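Side-chain contacts in lipoprotein (Burkholderia cenocepacia, PDB 4QHQ), which probably serves as the substrate-binding lipoprotein of an ABC transporter for methionine, which it holds in a pocket between its two lobes: residues K20-K25 / V217-S222; R161-S164 / A168-I171. One frame throughout, in Å; residues are numbered along the deposited sequence.

Interaction 1 of 2, residues K20-K25 / V217-S222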
ATOM      1  N   LYS A  20       2.064  -8.318  20.740  1.00 17.78           N
ATOM      2  CA  LYS A  20       1.514  -9.047  21.875  1.00 21.65           C
ATOM      3  C   LYS A  20       1.450 -10.554  21.606  1.00 17.40           C
ATOM      4  O   LYS A  20       1.888 -11.355  22.432  1.00 20.34           O
ATOM      5  CB  LYS A  20       0.130  -8.502  22.235  1.00 21.21           C
ATOM      6  N   VAL A  21       0.926 -10.932  20.443  1.00 18.99           N
ATOM      7  CA  VAL A  21       0.846 -12.336  20.053  1.00 20.25           C
ATOM      8  C   VAL A  21       2.236 -12.973  19.965  1.00 17.95           C
ATOM      9  O   VAL A  21       2.453 -14.089  20.445  1.00 20.39           O
ATOM     10  CB  VAL A  21       0.130 -12.494  18.696  1.00 16.65           C
ATOM     11  CG1 VAL A  21       0.158 -13.943  18.246  1.00 18.14           C
ATOM     12  CG2 VAL A  21      -1.305 -12.005  18.805  1.00 20.87           C
ATOM     13  N   ALA A  22       3.174 -12.261  19.347  1.00 18.35           N
ATOM     14  CA  ALA A  22       4.540 -12.767  19.210  1.00 17.72           C
ATOM     15  C   ALA A  22       5.150 -13.106  20.568  1.00 17.70           C
ATOM     16  O   ALA A  22       5.807 -14.132  20.728  1.00 20.02           O
ATOM     17  CB  ALA A  22       5.409 -11.768  18.471  1.00 16.16           C
ATOM     18  N   LYS A  23       4.909 -12.257  21.558  1.00 18.26           N
ATOM     19  CA  LYS A  23       5.422 -12.521  22.894  1.00 23.03           C
ATOM     20  C   LYS A  23       4.721 -13.709  23.541  1.00 24.31           C
ATOM     21  O   LYS A  23       5.370 -14.631  24.028  1.00 26.51           O
ATOM     22  CB  LYS A  23       5.277 -11.284  23.778  1.00 23.40           C
ATOM     23  CG  LYS A  23       5.724 -11.506  25.216  1.00 22.93           C
ATOM     24  CD  LYS A  23       5.595 -10.225  26.021  1.00 29.99           C
ATOM     25  CE  LYS A  23       5.972 -10.449  27.474  1.00 34.81           C
ATOM     26  NZ  LYS A  23       4.967 -11.288  28.179  1.00 40.66           N
ATOM     27  N   GLU A  24       3.394 -13.694  23.528  1.00 22.57           N
ATOM     28  CA  GLU A  24       2.618 -14.678  24.274  1.00 23.57           C
ATOM     29  C   GLU A  24       2.627 -16.072  23.653  1.00 24.05           C
ATOM     30  O   GLU A  24       2.618 -17.076  24.362  1.00 32.79           O
ATOM     31  CB  GLU A  24       1.179 -14.191  24.448  1.00 34.16           C
ATOM     32  CG  GLU A  24       1.074 -12.878  25.205  1.00 44.40           C
ATOM     33  CD  GLU A  24      -0.359 -12.439  25.412  1.00 56.11           C
ATOM     34  OE1 GLU A  24      -1.271 -13.120  24.894  1.00 61.26           O
ATOM     35  OE2 GLU A  24      -0.574 -11.416  26.096  1.00 59.52           O
ATOM     36  N   LYS A  25       2.634 -16.134  22.330  1.00 29.77           N
ATOM     37  CA  LYS A  25       2.493 -17.403  21.631  1.00 27.50           C
ATOM     38  C   LYS A  25       3.821 -17.904  21.079  1.00 27.45           C
ATOM     39  O   LYS A  25       4.027 -19.109  20.955  1.00 31.26           O
ATOM     40  CB  LYS A  25       1.475 -17.274  20.493  1.00 30.45           C
ATOM     41  CG  LYS A  25       0.051 -16.956  20.940  1.00 35.52           C
ATOM     42  CD  LYS A  25      -0.631 -18.170  21.547  1.00 43.89           C
ATOM     43  CE  LYS A  25      -2.124 -17.939  21.727  1.00 50.38           C
ATOM     44  NZ  LYS A  25      -2.426 -16.985  22.832  1.00 55.18           N
ATOM     45  N   VAL A 217       5.914 -14.643  11.355  1.00 13.62           N
ATOM     46  CA  VAL A 217       4.825 -14.724  10.386  1.00 14.07           C
ATOM     47  C   VAL A 217       3.618 -15.403  11.029  1.00 15.13           C
ATOM     48  O   VAL A 217       2.485 -15.006  10.792  1.00 15.84           O
ATOM     49  CB  VAL A 217       5.275 -15.433   9.091  1.00 15.23           C
ATOM     50  CG1 VAL A 217       4.087 -15.704   8.169  1.00 13.66           C
ATOM     51  CG2 VAL A 217       6.326 -14.595   8.378  1.00 17.55           C
ATOM     52  N   LYS A 218       3.873 -16.397  11.879  1.00 14.70           N
ATOM     53  CA  LYS A 218       2.804 -17.096  12.603  1.00 17.61           C
ATOM     54  C   LYS A 218       2.060 -16.140  13.539  1.00 19.22           C
ATOM     55  O   LYS A 218       0.823 -16.169  13.634  1.00 18.08           O
ATOM     56  CB  LYS A 218       3.360 -18.286  13.396  1.00 17.46           C
ATOM     57  N   ALA A 219       2.822 -15.281  14.209  1.00 14.93           N
ATOM     58  CA  ALA A 219       2.251 -14.255  15.083  1.00 17.81           C
ATOM     59  C   ALA A 219       1.367 -13.281  14.321  1.00 14.78           C
ATOM     60  O   ALA A 219       0.325 -12.874  14.825  1.00 15.70           O
ATOM     61  CB  ALA A 219       3.350 -13.494  15.813  1.00 19.01           C
ATOM     62  N   TYR A 220       1.782 -12.903  13.115  1.00 12.48           N
ATOM     63  CA  TYR A 220       0.983 -11.998  12.317  1.00 11.98           C
ATOM     64  C   TYR A 220      -0.253 -12.734  11.817  1.00 14.56           C
ATOM     65  O   TYR A 220      -1.375 -12.221  11.899  1.00 13.93           O
ATOM     66  CB  TYR A 220       1.774 -11.441  11.135  1.00 12.64           C
ATOM     67  CG  TYR A 220       1.102 -10.221  10.525  1.00 12.19           C
ATOM     68  CD1 TYR A 220      -0.108 -10.329   9.832  1.00 13.67           C
ATOM     69  CD2 TYR A 220       1.667  -8.963  10.661  1.00 11.97           C
ATOM     70  CE1 TYR A 220      -0.729  -9.208   9.293  1.00 13.22           C
ATOM     71  CE2 TYR A 220       1.056  -7.846  10.126  1.00 12.39           C
ATOM     72  CZ  TYR A 220      -0.133  -7.977   9.443  1.00 12.68           C
ATOM     73  OH  TYR A 220      -0.731  -6.860   8.903  1.00 12.45           O
ATOM     74  N   GLN A 221      -0.037 -13.938  11.296  1.00 13.59           N
ATOM     75  CA  GLN A 221      -1.110 -14.705  10.669  1.00 14.13           C
ATOM     76  C   GLN A 221      -1.883 -15.489  11.718  1.00 16.58           C
ATOM     77  O   GLN A 221      -1.987 -16.712  11.659  1.00 18.95           O
ATOM     78  CB  GLN A 221      -0.544 -15.624   9.588  1.00 14.17           C
ATOM     79  CG  GLN A 221       0.165 -14.861   8.472  1.00 12.80           C
ATOM     80  CD  GLN A 221       0.684 -15.773   7.373  1.00 15.79           C
ATOM     81  OE1 GLN A 221       0.812 -16.985   7.561  1.00 15.53           O
ATOM     82  NE2 GLN A 221       0.977 -15.196   6.212  1.00 13.56           N
ATOM     83  N   SER A 222      -2.432 -14.754  12.677  1.00 15.81           N
ATOM     84  CA  SER A 222      -3.066 -15.332  13.852  1.00 18.03           C
ATOM     85  C   SER A 222      -4.528 -14.916  13.930  1.00 18.16           C
ATOM     86  O   SER A 222      -4.914 -13.907  13.343  1.00 16.30           O
ATOM     87  CB  SER A 222      -2.339 -14.848  15.104  1.00 16.92           C
ATOM     88  OG  SER A 222      -2.396 -13.434  15.191  1.00 19.11           O
TER
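V21 lays its CG1 methyl over the C-terminal end of helix 211-220, 3.6 Å from A219 O and 4.0 Å from A219 CB. With CG1 anti to the backbone N (chi1 175°), CG2 is also turned to this side, and each methyl stands 4.0 Å from S222 OG. Next to V21, A219 packs against A22: its CB sits 3.7 Å from A22 CA, pressing on the backbone as much as on the methyl, and A22 CB lies 3.8 Å from A219 CB. With small residues on both sides, A22 CA and A219 CA come within 4.9 Å of each other. The polar group buried beneath V21 is served from its own segment: S222 OG donates to A219 O at 2.8 Å, from above the carbonyl plane. Q221, the centre of an inverse gamma turn, leads the chain out of the helix to S222, which is the N-cap of the next helix, its OG also taking a weak bond from V225 N. So helix 10-26 packs against the joint between helices 211-220 and 223-233. V21 also touches E224 and A219 touches V18, while Y220 turns toward strand 72-80 of the six-stranded sheet.

Interaction 2 of 2, residues R161-S164 / A168-I171; sequences RVLS and AAVI
A169 is fixed by backbone hydrogen bonding to Y86 of strand 84-86, as I171 is to G84, and their side chains receive L163. The leucine forks over them: CD2 comes to 4.0 Å from A169 CB, while CD1 meets I171 CD1, also at 4.0 Å, tip to tip. The contact is made by methyls alone, the backbones standing well apart, with L163 CA 6.8 Å from A169 CA. I171 reaches its partner by setting CG1 anti to the carbonyl carbon (chi1 -52°) and running on extended to CD1. A169 and I171 lie two residues apart and so share one face of strand 168-171, in the five-stranded mixed sheet of one lobe of this type 2 periplasmic-binding-protein fold. The loop carrying L163 lies over that face. V170 faces the other way, against A114 and L118 of helix 108-120, so the strand is packed on both faces. L163 further touches K88 and L181, and I171 touches L159 and Y86. The strand is followed directly by N172, and N174 comes in the helix beyond; both line the methionine pocket, and the I171 side chain itself lies about 9 Å from the bound amino acid.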
ATOM      1  N   ARG A 161      -3.631  15.287   1.996  1.00 12.94           N
ATOM      2  CA  ARG A 161      -3.518  16.705   2.296  1.00 13.92           C
ATOM      3  C   ARG A 161      -3.578  17.636   1.082  1.00 15.45           C
ATOM      4  O   ARG A 161      -3.356  18.832   1.215  1.00 17.34           O
ATOM      5  CB  ARG A 161      -2.277  16.976   3.152  1.00 16.11           C
ATOM      6  CG  ARG A 161      -2.404  16.352   4.534  1.00 18.30           C
ATOM      7  CD  ARG A 161      -1.221  16.667   5.445  1.00 17.69           C
ATOM      8  NE  ARG A 161       0.040  16.056   5.006  1.00 19.99           N
ATOM      9  CZ  ARG A 161       0.320  14.759   5.093  1.00 18.44           C
ATOM     10  NH1 ARG A 161      -0.581  13.914   5.582  1.00 19.80           N
ATOM     11  NH2 ARG A 161       1.505  14.299   4.689  1.00 21.57           N
ATOM     12  N   VAL A 162      -3.906  17.091  -0.089  1.00 15.80           N
ATOM     13  CA  VAL A 162      -4.204  17.944  -1.248  1.00 15.15           C
ATOM     14  C   VAL A 162      -5.652  17.805  -1.720  1.00 20.01           C
ATOM     15  O   VAL A 162      -6.038  18.399  -2.723  1.00 17.07           O
ATOM     16  CB  VAL A 162      -3.256  17.687  -2.452  1.00 17.95           C
ATOM     17  CG1 VAL A 162      -1.789  17.840  -2.035  1.00 23.48           C
ATOM     18  CG2 VAL A 162      -3.518  16.323  -3.080  1.00 17.25           C
ATOM     19  N   LEU A 163      -6.449  17.029  -0.992  1.00 17.87           N
ATOM     20  CA  LEU A 163      -7.844  16.805  -1.375  1.00 17.21           C
ATOM     21  C   LEU A 163      -8.659  18.080  -1.569  1.00 22.76           C
ATOM     22  O   LEU A 163      -9.564  18.111  -2.402  1.00 20.53           O
ATOM     23  CB  LEU A 163      -8.540  15.891  -0.374  1.00 20.19           C
ATOM     24  CG  LEU A 163      -8.351  14.415  -0.713  1.00 19.51           C
ATOM     25  CD1 LEU A 163      -8.966  13.532   0.361  1.00 23.50           C
ATOM     26  CD2 LEU A 163      -8.966  14.095  -2.083  1.00 17.78           C
ATOM     27  N   SER A 164      -8.345  19.131  -0.814  1.00 20.20           N
ATOM     28  CA  SER A 164      -9.075  20.395  -0.945  1.00 19.24           C
ATOM     29  C   SER A 164      -8.787  21.105  -2.268  1.00 21.90           C
ATOM     30  O   SER A 164      -9.551  21.973  -2.696  1.00 24.24           O
ATOM     31  CB  SER A 164      -8.775  21.337   0.226  1.00 23.43           C
ATOM     32  OG  SER A 164      -7.404  21.706   0.259  1.00 30.56           O
ATOM     33  N   ALA A 168     -10.214  14.913  -7.595  1.00 12.93           N
ATOM     34  CA  ALA A 168     -10.202  13.574  -7.030  1.00 12.03           C
ATOM     35  C   ALA A 168      -8.756  13.140  -6.850  1.00 13.14           C
ATOM     36  O   ALA A 168      -7.854  13.669  -7.493  1.00 12.69           O
ATOM     37  CB  ALA A 168     -10.954  12.588  -7.921  1.00 16.99           C
ATOM     38  N   ALA A 169      -8.539  12.169  -5.973  1.00 11.13           N
ATOM     39  CA  ALA A 169      -7.208  11.607  -5.786  1.00 10.95           C
ATOM     40  C   ALA A 169      -7.305  10.118  -5.544  1.00 11.46           C
ATOM     41  O   ALA A 169      -8.243   9.654  -4.907  1.00 12.53           O
ATOM     42  CB  ALA A 169      -6.498  12.267  -4.615  1.00 13.40           C
ATOM     43  N   VAL A 170      -6.334   9.381  -6.062  1.00 10.76           N
ATOM     44  CA  VAL A 170      -6.230   7.953  -5.773  1.00  9.43           C
ATOM     45  C   VAL A 170      -5.246   7.822  -4.613  1.00 11.08           C
ATOM     46  O   VAL A 170      -4.089   8.250  -4.726  1.00 11.94           O
ATOM     47  CB  VAL A 170      -5.733   7.163  -6.986  1.00 10.58           C
ATOM     48  CG1 VAL A 170      -5.646   5.671  -6.628  1.00 12.49           C
ATOM     49  CG2 VAL A 170      -6.647   7.384  -8.185  1.00 15.58           C
ATOM     50  N   ILE A 171      -5.709   7.272  -3.493  1.00  8.31           N
ATOM     51  CA  ILE A 171      -4.940   7.307  -2.244  1.00  8.19           C
ATOM     52  C   ILE A 171      -4.832   5.928  -1.622  1.00  7.94           C
ATOM     53  O   ILE A 171      -5.842   5.246  -1.437  1.00  8.20           O
ATOM     54  CB  ILE A 171      -5.585   8.256  -1.205  1.00  9.63           C
ATOM     55  CG1 ILE A 171      -5.835   9.643  -1.808  1.00 10.88           C
ATOM     56  CG2 ILE A 171      -4.721   8.381   0.056  1.00 11.07           C
ATOM     57  CD1 ILE A 171      -6.434  10.633  -0.814  1.00 13.27           C
TER

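The two contacts sit on opposite sides of the chain's centre, their own centres 35 Å apart and their nearest atoms about 17 Å apart. Interaction 1 joins helices from the two ends of the sequence beside the six-stranded sheet; interaction 2 is a local contact within the other lobe, next to the five-stranded sheet, and is nested in the long loop that interaction 1 closes. This order reflects a chain that builds part of the first lobe, crosses to the second and returns to finish the first. Methionine binds between the lobes, with pocket residues from each, such as F55 and Y79 from one and R113 and N172 from the other.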